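Local coordinates for protein polyisoprenyl-teichoic acid--peptidoglycan teichoic acid transferase TagV (Bacillus subtilis, PDB 6UF3) that is a transferase of the LytR-CpsA-Psr family of bacterial cell-envelope proteins, built around a mixed beta-sheet packed between helices, at residues S27-T32 with Q166-L171; K38-L43 with A170-M175; L43-D48 with E78-F83. All blocks are in the same frame, centred on the assembly; numbering follows the deposited sequence.

In the fold
Contacts 1 and 2 lie side by side, their centres about 7 Å apart, where helix 158-177 packs against strands 25-34 and 39-44. These strands follow each other in the chain and are antiparallel neighbours in the mixed sheet, and the two contacts share Ala170 and Leu171 of the helix. Contact 3 uses the far end of strand 39-44 and the chain beyond it, meeting helix 72-84 on the opposite face of the sheet; its centre lies about 14 Å from that of contact 1 and 19 Å from that of contact 2. Along the chain it is nested inside the loops that contacts 1 and 2 close. One central sheet of this LytR-CpsA-Psr family protein is thus packed by helices on both faces.

Contact 1: S27-T32 with Q166-L171; sequences SLIVVT and QILNAL
Leu168 carries the helix side of this contact, placing one methyl group against both Ile29 and Val31 of the strand. Along helix 158-177, Gln166 comes first and turns elsewhere: its amide NE2 is hydrogen-bonded to Asp112 O and its OE1 to the hydroxyl of Tyr146. Two residues on, Leu168 points at the sheet. With CG anti to the backbone N (chi1 -177°), the side chain extends from the helix and presents CD2 as its leading branch. Leu168 CD2 lies 3.6 Å from Ile29 CG2, the two side chains meeting tip to tip, and 4.1 Å from Val31 CG2, which it approaches at a slant. Ile29 CD1 also comes within 4.2 Å of Leu168 CD2, giving this single methyl three carbon neighbours on the strand. Asn169 then packs on Ser216 and Ile219. Between Ile29 and Val31, Val30 points to the other face of the sheet, where it touches Val80 and Leu84 of helix 72-84. Helices on both faces of a central sheet make this a three-layered alpha-beta-alpha arrangement.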
loop_
_atom_site.group_PDB
_atom_site.type_symbol
_atom_site.label_atom_id
_atom_site.label_comp_id
_atom_site.label_asym_id
_atom_site.label_seq_id
_atom_site.Cartn_x
_atom_site.Cartn_y
_atom_site.Cartn_z
ATOM N N SER A 27 6.212 2.708 -0.908
ATOM C CA SER A 27 5.058 2.283 -0.124
ATOM C C SER A 27 4.669 0.882 -0.558
ATOM O O SER A 27 4.572 0.615 -1.760
ATOM C CB SER A 27 3.890 3.263 -0.314
ATOM O OG SER A 27 2.764 2.868 0.458
ATOM N N LEU A 28 4.462 -0.012 0.413
ATOM C CA LEU A 28 4.034 -1.385 0.148
ATOM C C LEU A 28 2.929 -1.735 1.127
ATOM O O LEU A 28 3.199 -1.888 2.321
ATOM C CB LEU A 28 5.176 -2.382 0.319
ATOM C CG LEU A 28 6.318 -2.323 -0.703
ATOM C CD1 LEU A 28 7.383 -3.302 -0.269
ATOM C CD2 LEU A 28 5.857 -2.628 -2.112
ATOM N N ILE A 29 1.704 -1.894 0.630
ATOM C CA ILE A 29 0.574 -2.241 1.487
ATOM C C ILE A 29 -0.165 -3.423 0.883
ATOM O O ILE A 29 -0.558 -3.384 -0.283
ATOM C CB ILE A 29 -0.386 -1.055 1.668
ATOM C CG1 ILE A 29 0.348 0.138 2.282
ATOM C CG2 ILE A 29 -1.553 -1.485 2.568
ATOM C CD1 ILE A 29 -0.416 1.455 2.213
ATOM N N VAL A 30 -0.384 -4.461 1.685
ATOM C CA VAL A 30 -1.133 -5.640 1.270
ATOM C C VAL A 30 -2.506 -5.586 1.923
ATOM O O VAL A 30 -2.614 -5.336 3.129
ATOM C CB VAL A 30 -0.397 -6.927 1.670
ATOM C CG1 VAL A 30 -1.274 -8.144 1.455
ATOM C CG2 VAL A 30 0.888 -7.043 0.834
ATOM N N VAL A 31 -3.550 -5.811 1.129
ATOM C CA VAL A 31 -4.914 -5.956 1.640
ATOM C C VAL A 31 -5.403 -7.340 1.243
ATOM O O VAL A 31 -5.245 -7.745 0.086
ATOM C CB VAL A 31 -5.846 -4.863 1.085
ATOM C CG1 VAL A 31 -7.302 -5.114 1.517
ATOM C CG2 VAL A 31 -5.381 -3.488 1.534
ATOM N N THR A 32 -5.974 -8.079 2.194
ATOM C CA THR A 32 -6.628 -9.341 1.879
ATOM C C THR A 32 -8.136 -9.166 2.056
ATOM O O THR A 32 -8.583 -8.430 2.937
ATOM C CB THR A 32 -6.097 -10.508 2.731
ATOM O OG1 THR A 32 -6.208 -10.197 4.124
ATOM C CG2 THR A 32 -4.617 -10.766 2.425
ATOM N N GLN A 166 -3.390 5.547 6.426
ATOM C CA GLN A 166 -4.489 6.504 6.603
ATOM C C GLN A 166 -5.102 6.918 5.267
ATOM O O GLN A 166 -6.333 7.012 5.129
ATOM C CB GLN A 166 -3.973 7.735 7.343
ATOM C CG GLN A 166 -4.775 8.156 8.538
ATOM C CD GLN A 166 -4.177 9.372 9.212
ATOM O OE1 GLN A 166 -3.049 9.770 8.912
ATOM N NE2 GLN A 166 -4.931 9.975 10.117
ATOM N N ILE A 167 -4.253 7.202 4.275
ATOM C CA ILE A 167 -4.743 7.579 2.949
ATOM C C ILE A 167 -5.546 6.438 2.334
ATOM O O ILE A 167 -6.638 6.641 1.787
ATOM C CB ILE A 167 -3.565 7.993 2.049
ATOM C CG1 ILE A 167 -3.011 9.341 2.506
ATOM C CG2 ILE A 167 -3.964 8.035 0.564
ATOM C CD1 ILE A 167 -1.564 9.560 2.102
ATOM N N LEU A 168 -5.002 5.214 2.396
ATOM C CA LEU A 168 -5.713 4.087 1.798
ATOM C C LEU A 168 -7.038 3.824 2.509
ATOM O O LEU A 168 -8.044 3.512 1.865
ATOM C CB LEU A 168 -4.841 2.833 1.815
ATOM C CG LEU A 168 -5.403 1.570 1.162
ATOM C CD1 LEU A 168 -5.791 1.805 -0.288
ATOM C CD2 LEU A 168 -4.332 0.457 1.267
ATOM N N ASN A 169 -7.056 3.946 3.838
ATOM C CA ASN A 169 -8.305 3.802 4.580
ATOM C C ASN A 169 -9.318 4.844 4.139
ATOM O O ASN A 169 -10.514 4.546 4.010
ATOM C CB ASN A 169 -8.060 3.933 6.088
ATOM C CG ASN A 169 -7.427 2.683 6.697
ATOM O OD1 ASN A 169 -7.473 1.603 6.117
ATOM N ND2 ASN A 169 -6.839 2.836 7.872
ATOM N N ALA A 170 -8.861 6.079 3.908
ATOM C CA ALA A 170 -9.789 7.127 3.486
ATOM C C ALA A 170 -10.369 6.832 2.109
ATOM O O ALA A 170 -11.559 7.074 1.857
ATOM C CB ALA A 170 -9.081 8.482 3.502
ATOM N N LEU A 171 -9.542 6.308 1.203
ATOM C CA LEU A 171 -10.050 5.903 -0.108
ATOM C C LEU A 171 -11.068 4.772 0.017
ATOM O O LEU A 171 -12.100 4.773 -0.665
ATOM C CB LEU A 171 -8.881 5.481 -1.010
ATOM C CG LEU A 171 -8.011 6.648 -1.493
ATOM C CD1 LEU A 171 -6.682 6.176 -2.084
ATOM C CD2 LEU A 171 -8.768 7.529 -2.492
#

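Contact 2: K38-L43 with A170-M175; sequences KTMKML and ALIDRM
Met40, Met42 and Ile172 make this contact with aliphatic and thioether chains alone, so neither ring faces nor edges meet across it; among the flat groups nearby are the amide of Asn169 and the ring of Tyr211, which Met40 touches. Met42 CE comes to the oxygen end of that amide, tilted out of its plane, 3.3 Å from Asn169 OD1. Ile172 divides its two branches between the methionines. Its longer arm meets Met42 tip to tip, Ile172 CD1 standing 3.8 Å from Met42 CE. Its CG2 instead faces Met40, with Ile172 CG2 and Met40 CE 4.2 Å apart, and these two side chains lie antiparallel, each passing the flank of the other. The methionines reach the isoleucine differently: Met40 stays extended beyond CG, whereas Met42 bends at its thioether (chi3 -61°), turning its terminal methyl toward the isoleucine. The backbones remain well separated, and Met40 CA is 10.6 Å from Ile172 CA. Strand 39-44 is hydrogen-bonded through its backbone to strand 25-34 and, at its other edge, to strand 220-222, with Lys41 and Leu43 touching helix 243-257 while Met40 and Met42 point to helix 158-177.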
loop_
_atom_site.group_PDB
_atom_site.type_symbol
_atom_site.label_atom_id
_atom_site.label_comp_id
_atom_site.label_asym_id
_atom_site.label_seq_id
_atom_site.Cartn_x
_atom_site.Cartn_y
_atom_site.Cartn_z
ATOM N N LYS A 38 -17.595 -10.196 3.550
ATOM C CA LYS A 38 -17.412 -8.744 3.597
ATOM C C LYS A 38 -16.352 -8.341 4.620
ATOM O O LYS A 38 -16.549 -7.413 5.409
ATOM C CB LYS A 38 -18.740 -8.029 3.890
ATOM C CG LYS A 38 -19.789 -8.200 2.823
ATOM C CD LYS A 38 -21.153 -7.764 3.343
ATOM C CE LYS A 38 -21.904 -6.911 2.337
ATOM N NZ LYS A 38 -21.935 -7.527 0.976
ATOM N N THR A 39 -15.205 -9.033 4.605
ATOM C CA THR A 39 -14.142 -8.681 5.540
ATOM C C THR A 39 -12.863 -8.322 4.794
ATOM O O THR A 39 -12.681 -8.687 3.627
ATOM C CB THR A 39 -13.851 -9.812 6.541
ATOM O OG1 THR A 39 -13.490 -11.005 5.836
ATOM C CG2 THR A 39 -15.089 -10.086 7.410
ATOM N N MET A 40 -11.990 -7.590 5.498
ATOM C CA MET A 40 -10.692 -7.144 4.989
ATOM C C MET A 40 -9.634 -7.176 6.083
ATOM O O MET A 40 -9.913 -6.919 7.252
ATOM C CB MET A 40 -10.722 -5.698 4.467
ATOM C CG MET A 40 -11.496 -5.443 3.203
ATOM S SD MET A 40 -11.042 -3.804 2.571
ATOM C CE MET A 40 -12.540 -3.414 1.660
ATOM N N LYS A 41 -8.388 -7.426 5.669
ATOM C CA LYS A 41 -7.226 -7.248 6.529
ATOM C C LYS A 41 -6.203 -6.413 5.774
ATOM O O LYS A 41 -6.220 -6.374 4.542
ATOM C CB LYS A 41 -6.615 -8.588 6.953
ATOM C CG LYS A 41 -7.629 -9.485 7.637
ATOM C CD LYS A 41 -6.983 -10.626 8.419
ATOM C CE LYS A 41 -8.035 -11.558 8.972
ATOM N NZ LYS A 41 -8.897 -10.923 10.010
ATOM N N MET A 42 -5.342 -5.715 6.522
ATOM C CA MET A 42 -4.384 -4.788 5.922
ATOM C C MET A 42 -3.054 -4.854 6.656
ATOM O O MET A 42 -3.022 -4.960 7.881
ATOM C CB MET A 42 -4.912 -3.335 5.935
ATOM C CG MET A 42 -3.943 -2.334 5.260
ATOM S SD MET A 42 -4.480 -0.612 5.276
ATOM C CE MET A 42 -6.009 -0.729 4.347
ATOM N N LEU A 43 -1.959 -4.778 5.891
ATOM C CA LEU A 43 -0.616 -4.853 6.438
ATOM C C LEU A 43 0.313 -3.979 5.600
ATOM O O LEU A 43 0.404 -4.188 4.392
ATOM C CB LEU A 43 -0.149 -6.311 6.418
ATOM C CG LEU A 43 1.294 -6.708 6.700
ATOM C CD1 LEU A 43 1.568 -6.656 8.198
ATOM C CD2 LEU A 43 1.527 -8.091 6.146
ATOM N N ALA A 170 -8.861 6.079 3.908
ATOM C CA ALA A 170 -9.789 7.127 3.486
ATOM C C ALA A 170 -10.369 6.832 2.109
ATOM O O ALA A 170 -11.559 7.074 1.857
ATOM C CB ALA A 170 -9.081 8.482 3.502
ATOM N N LEU A 171 -9.542 6.308 1.203
ATOM C CA LEU A 171 -10.050 5.903 -0.108
ATOM C C LEU A 171 -11.068 4.772 0.017
ATOM O O LEU A 171 -12.100 4.773 -0.665
ATOM C CB LEU A 171 -8.881 5.481 -1.010
ATOM C CG LEU A 171 -8.011 6.648 -1.493
ATOM C CD1 LEU A 171 -6.682 6.176 -2.084
ATOM C CD2 LEU A 171 -8.768 7.529 -2.492
ATOM N N ILE A 172 -10.778 3.779 0.867
ATOM C CA ILE A 172 -11.726 2.690 1.089
ATOM C C ILE A 172 -13.044 3.228 1.624
ATOM O O ILE A 172 -14.124 2.798 1.205
ATOM C CB ILE A 172 -11.118 1.641 2.044
ATOM C CG1 ILE A 172 -9.965 0.907 1.356
ATOM C CG2 ILE A 172 -12.188 0.659 2.518
ATOM C CD1 ILE A 172 -9.111 0.066 2.282
ATOM N N ASP A 173 -12.979 4.166 2.570
ATOM C CA ASP A 173 -14.201 4.724 3.141
ATOM C C ASP A 173 -14.986 5.492 2.094
ATOM O O ASP A 173 -16.221 5.402 2.040
ATOM C CB ASP A 173 -13.865 5.623 4.334
ATOM C CG ASP A 173 -13.456 4.822 5.551
ATOM O OD1 ASP A 173 -13.881 3.658 5.617
ATOM O OD2 ASP A 173 -12.717 5.338 6.416
ATOM N N ARG A 174 -14.284 6.245 1.245
ATOM C CA ARG A 174 -14.969 6.981 0.191
ATOM C C ARG A 174 -15.687 6.031 -0.757
ATOM O O ARG A 174 -16.871 6.216 -1.056
ATOM C CB ARG A 174 -13.983 7.855 -0.575
ATOM C CG ARG A 174 -14.604 8.435 -1.814
ATOM C CD ARG A 174 -15.508 9.587 -1.429
ATOM N NE ARG A 174 -14.708 10.665 -0.867
ATOM C CZ ARG A 174 -13.981 11.496 -1.604
ATOM N NH1 ARG A 174 -13.265 12.449 -1.026
ATOM N NH2 ARG A 174 -13.978 11.374 -2.924
ATOM N N MET A 175 -14.990 4.999 -1.230
ATOM C CA MET A 175 -15.648 4.058 -2.130
ATOM C C MET A 175 -16.780 3.314 -1.427
ATOM O O MET A 175 -17.835 3.090 -2.028
ATOM C CB MET A 175 -14.631 3.079 -2.732
ATOM C CG MET A 175 -14.443 1.771 -1.960
ATOM S SD MET A 175 -13.634 0.449 -2.900
ATOM C CE MET A 175 -14.264 -0.993 -2.053
#

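Contact 3: L43-D48 with E78-F83; sequences LSIPRD and ETVENF
Ile45 lays its side chain against Val80 and Phe83 of helix 72-84, and its two branches take separate partners. The closer packing is at the valine. Ile45 CD1 sits equally near both methyl groups, 4.0 Å from Val80 CG1 and 4.0 Å from Val80 CG2, and so rests over the fork of the valine, the two side chains meeting at an angle. This placement follows from the first torsion of Ile45, which sets CG1 anti to the carbonyl carbon (chi1 -53°) and leaves CG2 to take another direction. That shorter branch reaches the aromatic ring, with Ile45 CG2 4.3 Å from Phe83 CE2, a looser touch than the one at Val80. Phe83 also touches Val51, Pro241 and Leu246. All three contacting residues are buried. By contrast, Glu78 and Asn82 of the same helix are exposed, and Glu81 is partly so. Beyond Ile45 the chain leaves the helix behind: Arg47 N is hydrogen-bonded to Asp157 OD2, and the partly exposed Asp48 forms a salt bridge with Lys63. Polar pairing thus lies around the contact, including the backbone hydrogen bond of Ile45 to Leu28 that ties this part of the chain to strand 25-34. The interface itself is hydrocarbon against hydrocarbon, which implies cohesion through shape fit and exclusion of water, without directional bonds between the segments.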
loop_
_atom_site.group_PDB
_atom_site.type_symbol
_atom_site.label_atom_id
_atom_site.label_comp_id
_atom_site.label_asym_id
_atom_site.label_seq_id
_atom_site.Cartn_x
_atom_site.Cartn_y
_atom_site.Cartn_z
ATOM N N LEU A 43 -1.959 -4.778 5.891
ATOM C CA LEU A 43 -0.616 -4.853 6.438
ATOM C C LEU A 43 0.313 -3.979 5.600
ATOM O O LEU A 43 0.404 -4.188 4.392
ATOM C CB LEU A 43 -0.149 -6.311 6.418
ATOM C CG LEU A 43 1.294 -6.708 6.700
ATOM C CD1 LEU A 43 1.568 -6.656 8.198
ATOM C CD2 LEU A 43 1.527 -8.091 6.146
ATOM N N SER A 44 0.993 -3.002 6.215
ATOM C CA SER A 44 2.065 -2.331 5.476
ATOM C C SER A 44 3.388 -3.022 5.754
ATOM O O SER A 44 3.581 -3.628 6.805
ATOM C CB SER A 44 2.158 -0.840 5.819
ATOM O OG SER A 44 2.424 -0.620 7.191
ATOM N N ILE A 45 4.292 -2.946 4.787
ATOM C CA ILE A 45 5.627 -3.517 4.932
ATOM C C ILE A 45 6.639 -2.378 4.901
ATOM O O ILE A 45 6.759 -1.693 3.878
ATOM C CB ILE A 45 5.943 -4.538 3.831
ATOM C CG1 ILE A 45 4.848 -5.615 3.751
ATOM C CG2 ILE A 45 7.318 -5.141 4.091
ATOM C CD1 ILE A 45 4.917 -6.469 2.462
ATOM N N PRO A 46 7.401 -2.154 5.977
ATOM C CA PRO A 46 8.379 -1.055 5.990
ATOM C C PRO A 46 9.368 -1.186 4.841
ATOM O O PRO A 46 9.765 -2.293 4.476
ATOM C CB PRO A 46 9.074 -1.218 7.349
ATOM C CG PRO A 46 8.045 -1.899 8.211
ATOM C CD PRO A 46 7.277 -2.810 7.296
ATOM N N ARG A 47 9.749 -0.035 4.272
ATOM C CA ARG A 47 10.580 -0.028 3.065
ATOM C C ARG A 47 11.948 -0.648 3.312
ATOM O O ARG A 47 12.576 -1.163 2.376
ATOM C CB ARG A 47 10.746 1.402 2.546
ATOM N N ASP A 48 12.428 -0.607 4.553
ATOM C CA ASP A 48 13.747 -1.125 4.903
ATOM C C ASP A 48 13.710 -2.559 5.414
ATOM O O ASP A 48 14.724 -3.038 5.925
ATOM C CB ASP A 48 14.408 -0.229 5.950
ATOM C CG ASP A 48 14.560 1.206 5.481
ATOM O OD1 ASP A 48 15.325 1.433 4.526
ATOM O OD2 ASP A 48 13.911 2.106 6.060
ATOM N N GLU A 78 6.604 -10.942 -6.313
ATOM C CA GLU A 78 7.088 -12.255 -5.903
ATOM C C GLU A 78 7.842 -12.188 -4.579
ATOM O O GLU A 78 7.775 -13.123 -3.771
ATOM C CB GLU A 78 7.979 -12.843 -6.996
ATOM C CG GLU A 78 7.932 -14.348 -7.053
ATOM C CD GLU A 78 8.989 -14.937 -7.980
ATOM O OE1 GLU A 78 9.744 -14.161 -8.602
ATOM O OE2 GLU A 78 9.061 -16.178 -8.077
ATOM N N THR A 79 8.575 -11.099 -4.340
ATOM C CA THR A 79 9.270 -10.955 -3.068
ATOM C C THR A 79 8.280 -10.841 -1.909
ATOM O O THR A 79 8.487 -11.447 -0.850
ATOM C CB THR A 79 10.210 -9.748 -3.119
ATOM O OG1 THR A 79 11.196 -9.973 -4.135
ATOM C CG2 THR A 79 10.922 -9.552 -1.773
ATOM N N VAL A 80 7.178 -10.113 -2.114
ATOM C CA VAL A 80 6.143 -10.019 -1.085
ATOM C C VAL A 80 5.449 -11.361 -0.892
ATOM O O VAL A 80 5.165 -11.769 0.244
ATOM C CB VAL A 80 5.150 -8.898 -1.447
ATOM C CG1 VAL A 80 3.905 -8.966 -0.536
ATOM C CG2 VAL A 80 5.833 -7.555 -1.310
ATOM N N GLU A 81 5.151 -12.068 -1.988
ATOM C CA GLU A 81 4.576 -13.411 -1.878
ATOM C C GLU A 81 5.452 -14.321 -1.015
ATOM O O GLU A 81 4.958 -15.045 -0.141
ATOM C CB GLU A 81 4.385 -14.023 -3.270
ATOM C CG GLU A 81 3.190 -13.437 -4.028
ATOM C CD GLU A 81 3.001 -14.031 -5.410
ATOM O OE1 GLU A 81 4.008 -14.356 -6.090
ATOM O OE2 GLU A 81 1.836 -14.182 -5.837
ATOM N N ASN A 82 6.758 -14.313 -1.264
ATOM C CA ASN A 82 7.658 -15.167 -0.497
ATOM C C ASN A 82 7.722 -14.739 0.965
ATOM O O ASN A 82 7.782 -15.586 1.869
ATOM C CB ASN A 82 9.051 -15.128 -1.119
ATOM C CG ASN A 82 9.120 -15.867 -2.439
ATOM O OD1 ASN A 82 8.144 -16.485 -2.868
ATOM N ND2 ASN A 82 10.286 -15.823 -3.088
ATOM N N PHE A 83 7.727 -13.430 1.210
ATOM C CA PHE A 83 7.823 -12.913 2.569
ATOM C C PHE A 83 6.584 -13.256 3.390
ATOM O O PHE A 83 6.699 -13.672 4.554
ATOM C CB PHE A 83 8.037 -11.401 2.515
ATOM C CG PHE A 83 8.188 -10.762 3.858
ATOM C CD1 PHE A 83 9.245 -11.090 4.685
ATOM C CD2 PHE A 83 7.274 -9.815 4.291
ATOM C CE1 PHE A 83 9.383 -10.492 5.922
ATOM C CE2 PHE A 83 7.410 -9.217 5.526
ATOM C CZ PHE A 83 8.464 -9.560 6.342
#